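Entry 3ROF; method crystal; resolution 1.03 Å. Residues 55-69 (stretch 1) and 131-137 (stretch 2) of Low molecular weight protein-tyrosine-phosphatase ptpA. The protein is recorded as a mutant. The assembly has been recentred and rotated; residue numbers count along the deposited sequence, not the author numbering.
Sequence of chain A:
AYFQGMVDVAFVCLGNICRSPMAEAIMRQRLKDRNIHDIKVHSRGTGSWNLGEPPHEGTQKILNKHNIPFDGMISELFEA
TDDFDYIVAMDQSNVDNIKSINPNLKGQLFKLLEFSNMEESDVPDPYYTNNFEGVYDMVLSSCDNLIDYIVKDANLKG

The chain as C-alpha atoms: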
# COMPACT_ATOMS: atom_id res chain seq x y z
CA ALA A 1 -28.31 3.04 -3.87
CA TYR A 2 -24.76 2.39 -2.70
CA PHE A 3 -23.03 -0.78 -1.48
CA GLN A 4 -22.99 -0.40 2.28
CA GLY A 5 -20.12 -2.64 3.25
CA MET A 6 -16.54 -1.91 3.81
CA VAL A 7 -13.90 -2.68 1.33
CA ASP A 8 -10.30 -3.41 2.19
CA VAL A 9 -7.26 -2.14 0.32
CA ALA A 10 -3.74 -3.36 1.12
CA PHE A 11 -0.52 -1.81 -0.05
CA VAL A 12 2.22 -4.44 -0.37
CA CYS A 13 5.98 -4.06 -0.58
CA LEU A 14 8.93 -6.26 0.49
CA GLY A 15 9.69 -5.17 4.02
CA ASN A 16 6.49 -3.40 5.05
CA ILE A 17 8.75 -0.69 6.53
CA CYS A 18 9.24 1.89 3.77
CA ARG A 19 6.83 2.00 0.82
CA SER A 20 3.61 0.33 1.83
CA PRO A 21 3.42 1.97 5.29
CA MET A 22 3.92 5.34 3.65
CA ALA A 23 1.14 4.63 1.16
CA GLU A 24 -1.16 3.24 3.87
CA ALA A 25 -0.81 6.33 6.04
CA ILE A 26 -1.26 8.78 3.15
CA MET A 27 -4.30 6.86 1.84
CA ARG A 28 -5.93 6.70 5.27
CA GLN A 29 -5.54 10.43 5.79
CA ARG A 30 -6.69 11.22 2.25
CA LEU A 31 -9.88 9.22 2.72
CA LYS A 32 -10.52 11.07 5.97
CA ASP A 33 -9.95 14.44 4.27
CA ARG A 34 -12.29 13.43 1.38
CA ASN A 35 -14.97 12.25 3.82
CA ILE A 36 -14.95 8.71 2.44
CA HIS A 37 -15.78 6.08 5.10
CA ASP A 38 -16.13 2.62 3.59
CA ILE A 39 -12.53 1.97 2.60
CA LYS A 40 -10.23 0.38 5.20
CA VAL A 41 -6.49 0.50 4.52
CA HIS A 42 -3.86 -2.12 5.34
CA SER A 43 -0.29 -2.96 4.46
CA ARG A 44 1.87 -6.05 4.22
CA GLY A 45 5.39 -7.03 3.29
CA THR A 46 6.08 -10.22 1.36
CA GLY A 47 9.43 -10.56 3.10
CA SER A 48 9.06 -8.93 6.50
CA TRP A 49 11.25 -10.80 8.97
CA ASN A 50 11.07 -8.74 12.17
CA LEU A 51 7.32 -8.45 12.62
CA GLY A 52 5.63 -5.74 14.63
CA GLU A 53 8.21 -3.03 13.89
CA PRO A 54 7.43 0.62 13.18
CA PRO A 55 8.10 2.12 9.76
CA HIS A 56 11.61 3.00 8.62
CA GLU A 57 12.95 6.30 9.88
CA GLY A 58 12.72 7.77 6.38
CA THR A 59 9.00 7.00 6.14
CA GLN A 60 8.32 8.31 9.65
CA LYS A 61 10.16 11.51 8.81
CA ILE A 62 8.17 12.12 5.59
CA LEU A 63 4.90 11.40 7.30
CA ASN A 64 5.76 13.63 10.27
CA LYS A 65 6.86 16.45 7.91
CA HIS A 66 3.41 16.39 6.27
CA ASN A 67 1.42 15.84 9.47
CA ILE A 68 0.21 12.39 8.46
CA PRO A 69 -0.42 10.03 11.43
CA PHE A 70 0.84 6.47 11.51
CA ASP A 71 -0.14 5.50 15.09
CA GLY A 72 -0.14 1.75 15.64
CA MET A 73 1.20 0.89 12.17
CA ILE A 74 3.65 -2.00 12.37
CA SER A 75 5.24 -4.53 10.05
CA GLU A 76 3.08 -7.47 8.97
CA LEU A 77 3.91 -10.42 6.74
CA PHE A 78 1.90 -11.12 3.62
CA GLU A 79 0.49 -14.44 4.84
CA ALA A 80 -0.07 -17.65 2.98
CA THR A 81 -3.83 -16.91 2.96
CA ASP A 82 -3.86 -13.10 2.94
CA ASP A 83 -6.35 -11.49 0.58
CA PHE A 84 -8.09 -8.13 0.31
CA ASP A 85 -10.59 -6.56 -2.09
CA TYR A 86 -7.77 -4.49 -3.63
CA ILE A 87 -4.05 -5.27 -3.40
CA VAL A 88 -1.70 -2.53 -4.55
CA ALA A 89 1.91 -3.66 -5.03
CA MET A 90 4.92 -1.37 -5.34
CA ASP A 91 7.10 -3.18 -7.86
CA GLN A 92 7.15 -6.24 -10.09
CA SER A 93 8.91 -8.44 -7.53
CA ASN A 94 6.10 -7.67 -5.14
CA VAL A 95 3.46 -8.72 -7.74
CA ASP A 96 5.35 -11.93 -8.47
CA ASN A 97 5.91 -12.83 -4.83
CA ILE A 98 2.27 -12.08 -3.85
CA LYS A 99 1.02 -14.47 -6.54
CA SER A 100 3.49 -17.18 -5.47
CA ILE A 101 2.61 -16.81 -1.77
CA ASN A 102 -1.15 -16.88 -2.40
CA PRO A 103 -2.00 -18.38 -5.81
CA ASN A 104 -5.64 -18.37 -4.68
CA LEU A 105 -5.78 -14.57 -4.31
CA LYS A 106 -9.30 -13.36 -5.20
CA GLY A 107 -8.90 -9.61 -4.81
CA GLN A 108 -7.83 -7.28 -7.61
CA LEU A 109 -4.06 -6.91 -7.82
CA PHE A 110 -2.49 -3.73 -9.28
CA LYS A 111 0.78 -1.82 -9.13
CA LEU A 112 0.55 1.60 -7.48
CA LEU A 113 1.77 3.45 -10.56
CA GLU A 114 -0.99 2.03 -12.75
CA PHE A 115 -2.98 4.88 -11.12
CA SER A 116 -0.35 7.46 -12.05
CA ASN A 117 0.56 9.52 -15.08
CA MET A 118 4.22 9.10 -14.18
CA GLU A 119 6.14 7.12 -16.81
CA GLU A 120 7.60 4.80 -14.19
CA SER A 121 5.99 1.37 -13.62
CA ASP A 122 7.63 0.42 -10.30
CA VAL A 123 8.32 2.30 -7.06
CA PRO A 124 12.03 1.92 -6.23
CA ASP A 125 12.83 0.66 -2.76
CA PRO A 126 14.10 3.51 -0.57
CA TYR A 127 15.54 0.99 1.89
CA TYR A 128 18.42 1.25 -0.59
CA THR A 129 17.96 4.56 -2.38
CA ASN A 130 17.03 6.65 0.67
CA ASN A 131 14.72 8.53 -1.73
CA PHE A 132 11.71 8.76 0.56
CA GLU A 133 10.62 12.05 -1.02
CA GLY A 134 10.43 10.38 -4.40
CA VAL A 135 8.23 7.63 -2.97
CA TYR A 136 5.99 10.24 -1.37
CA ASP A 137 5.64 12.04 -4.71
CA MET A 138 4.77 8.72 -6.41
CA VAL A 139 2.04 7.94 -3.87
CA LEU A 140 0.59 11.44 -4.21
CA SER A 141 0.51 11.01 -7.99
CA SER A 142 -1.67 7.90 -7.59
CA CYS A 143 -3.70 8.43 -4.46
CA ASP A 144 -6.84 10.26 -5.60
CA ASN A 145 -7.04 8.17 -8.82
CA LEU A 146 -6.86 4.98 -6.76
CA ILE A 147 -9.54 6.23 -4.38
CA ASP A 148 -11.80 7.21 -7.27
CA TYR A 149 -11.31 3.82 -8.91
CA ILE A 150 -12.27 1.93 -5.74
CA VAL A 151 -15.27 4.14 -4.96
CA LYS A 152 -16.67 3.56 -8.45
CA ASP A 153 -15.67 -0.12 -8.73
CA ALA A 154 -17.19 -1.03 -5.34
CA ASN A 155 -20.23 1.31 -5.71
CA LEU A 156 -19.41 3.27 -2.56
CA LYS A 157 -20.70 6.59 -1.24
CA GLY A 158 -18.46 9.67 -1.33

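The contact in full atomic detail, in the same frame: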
# COMPACT_ATOMS: atom_id res chain seq x y z
N PRO A 55 7.52 1.83 11.07
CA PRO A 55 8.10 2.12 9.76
C PRO A 55 9.55 2.58 9.88
O PRO A 55 10.03 3.06 10.90
CB PRO A 55 7.18 3.24 9.21
CG PRO A 55 5.88 3.05 9.95
CD PRO A 55 6.32 2.64 11.34
N HIS A 56 10.26 2.47 8.77
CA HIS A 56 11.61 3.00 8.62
C HIS A 56 11.62 4.46 8.99
O HIS A 56 10.68 5.21 8.73
CB HIS A 56 12.03 2.79 7.18
CG HIS A 56 13.48 3.03 6.88
ND1 HIS A 56 14.06 4.27 6.85
CD2 HIS A 56 14.45 2.15 6.52
CE1 HIS A 56 15.33 4.15 6.51
NE2 HIS A 56 15.60 2.88 6.32
N GLU A 57 12.73 4.90 9.57
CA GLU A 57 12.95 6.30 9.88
C GLU A 57 12.60 7.21 8.73
O GLU A 57 11.99 8.27 8.95
CB GLU A 57 14.41 6.51 10.32
CG GLU A 57 14.85 7.93 10.41
CD GLU A 57 16.25 8.11 10.95
OE1 GLU A 57 16.69 7.33 11.83
OE2 GLU A 57 16.90 9.09 10.52
N GLY A 58 13.00 6.88 7.51
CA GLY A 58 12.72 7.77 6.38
C GLY A 58 11.24 7.96 6.12
O GLY A 58 10.82 9.05 5.71
N THR A 59 10.44 6.90 6.31
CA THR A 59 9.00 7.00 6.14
C THR A 59 8.39 7.78 7.30
O THR A 59 7.56 8.65 7.09
CB THR A 59 8.37 5.62 5.97
OG1 THR A 59 8.74 5.17 4.67
CG2 THR A 59 6.87 5.67 6.12
N GLN A 60 8.83 7.52 8.53
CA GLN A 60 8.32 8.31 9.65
C GLN A 60 8.62 9.79 9.45
O GLN A 60 7.76 10.63 9.72
CB GLN A 60 8.95 7.84 10.96
CG GLN A 60 8.57 6.42 11.34
CD GLN A 60 8.93 6.06 12.76
OE1 GLN A 60 8.83 6.90 13.66
NE2 GLN A 60 9.38 4.83 12.96
N LYS A 61 9.82 10.12 8.97
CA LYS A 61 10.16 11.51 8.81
C LYS A 61 9.27 12.20 7.77
O LYS A 61 8.85 13.33 7.98
CB LYS A 61 11.63 11.67 8.41
CG LYS A 61 12.58 11.44 9.56
CD LYS A 61 14.05 11.49 9.09
CE LYS A 61 15.02 11.46 10.26
NZ LYS A 61 16.41 11.66 9.75
N ILE A 62 9.03 11.54 6.63
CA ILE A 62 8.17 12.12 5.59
C ILE A 62 6.77 12.29 6.10
O ILE A 62 6.16 13.33 5.86
CB ILE A 62 8.04 11.14 4.37
CG1 ILE A 62 9.30 11.16 3.54
CG2 ILE A 62 6.81 11.48 3.48
CD1 ILE A 62 9.43 12.41 2.69
N LEU A 63 6.25 11.28 6.79
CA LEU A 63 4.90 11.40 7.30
C LEU A 63 4.79 12.50 8.36
O LEU A 63 3.85 13.30 8.36
CB LEU A 63 4.42 10.05 7.83
CG LEU A 63 4.29 8.95 6.77
CD1 LEU A 63 3.93 7.65 7.47
CD2 LEU A 63 3.30 9.30 5.66
N ASN A 64 5.77 12.57 9.25
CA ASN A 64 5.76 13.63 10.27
C ASN A 64 5.82 15.02 9.61
O ASN A 64 5.14 15.94 10.04
CB ASN A 64 6.94 13.48 11.21
CG ASN A 64 6.79 12.30 12.18
OD1 ASN A 64 5.67 11.82 12.42
ND2 ASN A 64 7.90 11.84 12.75
N LYS A 65 6.63 15.16 8.57
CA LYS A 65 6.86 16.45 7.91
C LYS A 65 5.55 16.97 7.36
O LYS A 65 5.32 18.16 7.30
CB LYS A 65 7.85 16.27 6.75
CG LYS A 65 8.04 17.51 5.91
CD LYS A 65 9.10 17.27 4.84
CE LYS A 65 9.35 18.53 4.02
NZ LYS A 65 10.55 18.41 3.15
N HIS A 66 4.69 16.05 6.91
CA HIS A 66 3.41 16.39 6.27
C HIS A 66 2.20 16.19 7.19
O HIS A 66 1.05 16.22 6.75
CB HIS A 66 3.28 15.61 4.96
CG HIS A 66 4.30 15.97 3.95
ND1 HIS A 66 4.29 17.17 3.27
CD2 HIS A 66 5.38 15.29 3.50
CE1 HIS A 66 5.32 17.21 2.45
NE2 HIS A 66 6.00 16.09 2.58
N ASN A 67 2.47 15.99 8.48
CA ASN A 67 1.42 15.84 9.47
C ASN A 67 0.43 14.72 9.14
O ASN A 67 -0.79 14.87 9.22
CB ASN A 67 0.68 17.16 9.63
CG ASN A 67 1.58 18.24 10.18
OD1 ASN A 67 2.23 18.04 11.20
ND2 ASN A 67 1.68 19.35 9.48
N ILE A 68 1.00 13.57 8.80
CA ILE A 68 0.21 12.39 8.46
C ILE A 68 0.42 11.36 9.59
O ILE A 68 1.53 10.88 9.77
CB ILE A 68 0.61 11.81 7.09
CG1 ILE A 68 0.44 12.86 6.00
CG2 ILE A 68 -0.19 10.56 6.80
CD1 ILE A 68 1.07 12.44 4.69
N PRO A 69 -0.62 11.00 10.34
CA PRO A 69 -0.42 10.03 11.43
C PRO A 69 -0.19 8.60 10.97
O PRO A 69 -0.67 8.16 9.91
CB PRO A 69 -1.71 10.13 12.24
CG PRO A 69 -2.70 10.68 11.33
CD PRO A 69 -2.01 11.47 10.26
N ASN A 131 15.51 7.51 -1.07
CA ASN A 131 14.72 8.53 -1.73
C ASN A 131 13.26 8.49 -1.26
O ASN A 131 12.33 8.21 -2.04
CB ASN A 131 14.82 8.39 -3.25
CG ASN A 131 14.19 9.54 -3.96
OD1 ASN A 131 13.85 10.55 -3.36
ND2 ASN A 131 14.00 9.39 -5.26
N PHE A 132 13.05 8.80 0.01
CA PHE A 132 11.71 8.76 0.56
C PHE A 132 10.83 9.84 -0.04
O PHE A 132 9.62 9.61 -0.20
CB PHE A 132 11.79 8.83 2.09
CG PHE A 132 12.32 7.57 2.68
CD1 PHE A 132 11.48 6.53 3.03
CD2 PHE A 132 13.70 7.38 2.85
CE1 PHE A 132 11.98 5.35 3.55
CE2 PHE A 132 14.19 6.17 3.38
CZ PHE A 132 13.32 5.15 3.70
N GLU A 133 11.41 10.99 -0.38
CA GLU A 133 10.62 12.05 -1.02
C GLU A 133 10.08 11.61 -2.37
O GLU A 133 8.94 11.91 -2.72
CB GLU A 133 11.43 13.33 -1.14
CG GLU A 133 10.58 14.47 -1.63
CD GLU A 133 11.32 15.79 -1.65
OE1 GLU A 133 12.30 15.91 -0.87
OE2 GLU A 133 10.94 16.68 -2.45
N GLY A 134 10.89 10.87 -3.12
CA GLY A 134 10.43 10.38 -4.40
C GLY A 134 9.28 9.42 -4.27
O GLY A 134 8.34 9.41 -5.06
N VAL A 135 9.33 8.56 -3.25
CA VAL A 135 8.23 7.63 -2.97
C VAL A 135 6.96 8.39 -2.62
O VAL A 135 5.87 8.09 -3.11
CB VAL A 135 8.64 6.62 -1.89
CG1 VAL A 135 7.43 5.78 -1.49
CG2 VAL A 135 9.80 5.74 -2.37
N TYR A 136 7.11 9.38 -1.74
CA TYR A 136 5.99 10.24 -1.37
C TYR A 136 5.35 10.85 -2.61
O TYR A 136 4.13 10.81 -2.78
CB TYR A 136 6.50 11.33 -0.41
CG TYR A 136 5.48 12.35 0.00
CD1 TYR A 136 4.59 12.09 1.03
CD2 TYR A 136 5.41 13.56 -0.64
CE1 TYR A 136 3.65 13.05 1.42
CE2 TYR A 136 4.48 14.52 -0.28
CZ TYR A 136 3.61 14.26 0.75
OH TYR A 136 2.70 15.24 1.10
N ASP A 137 6.16 11.42 -3.50
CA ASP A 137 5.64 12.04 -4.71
C ASP A 137 4.89 11.00 -5.56
O ASP A 137 3.84 11.30 -6.13
CB ASP A 137 6.76 12.68 -5.52
CG ASP A 137 7.39 13.87 -4.85
OD1 ASP A 137 6.87 14.41 -3.89
OD2 ASP A 137 8.46 14.30 -5.34
O HOH W 1 11.03 15.55 1.79

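Two helices meet here, 57-65 in the first stretch and 132-137 in the second. Their axes come within 9.9 Å of each other and their N-to-C directions differ by 57°. The backbones approach most closely near the start of each helix, where the CA atoms of Gly58 and Phe132 are 6.0 Å apart. The contact buries 419 Å² in total. It rests mainly on Phe132, Tyr136 and Ile62.

Phe132 contributes the largest area. Its CA-to-CB bond points toward the first stretch, and the ring lies against the opening turn of that helix. Gly58 makes this possible. Its CA sits 3.5 Å from the centroid of the Phe132 ring and almost on the ring normal, a CH-pi contact. A CB on Gly58 would come 2.2 Å from Phe132 CE2, so the ring occupies the space that a side chain would need. Thr59 meets the edge of the ring, with OG1 3.4 Å from Phe132 CE1. That hydroxyl is hydrogen-bonded elsewhere in the structure.

His56 also meets the ring. Phe132 CZ lies over one face of the imidazole, 3.4 Å from His56 ND1, with the two ring planes inclined at 33°. His56 is also the N-cap of its helix. Its ND1 accepts a hydrogen bond from Gly58 N at 2.9 Å, so one side chain both caps the helix and touches the phenyl ring. The second helix has a cap of its own: Asn131 OD1 accepts from Gly134 N at 3.0 Å.

Ile62 lies one turn beyond Gly58 and bridges the two aromatic residues. Its CG1 is 3.7 Å from Phe132 CB, and its CG2 is 3.4 Å from Tyr136 CD1. These are apolar contacts and need no polar partner.

Tyr136 is one turn beyond Phe132 and reaches the far end of the first helix. Its ring forms an offset stack with His66, with centroids 4.2 Å apart and planes only 7° from parallel. The offset places Tyr136 OH over the imidazole face, 3.3 Å from His66 ND1. At the edge of the tyrosine ring, Ile68 CD1 makes a looser apolar contact, 4.2 Å from Tyr136 CE1.

Packing of carbon and aromatic surfaces dominates. A polar link runs through water 1, which accepts from Lys65 NZ at 3.2 Å and donates to Glu133 OE1 at 3.0 Å. It joins two long side chains whose charged ends do not meet directly.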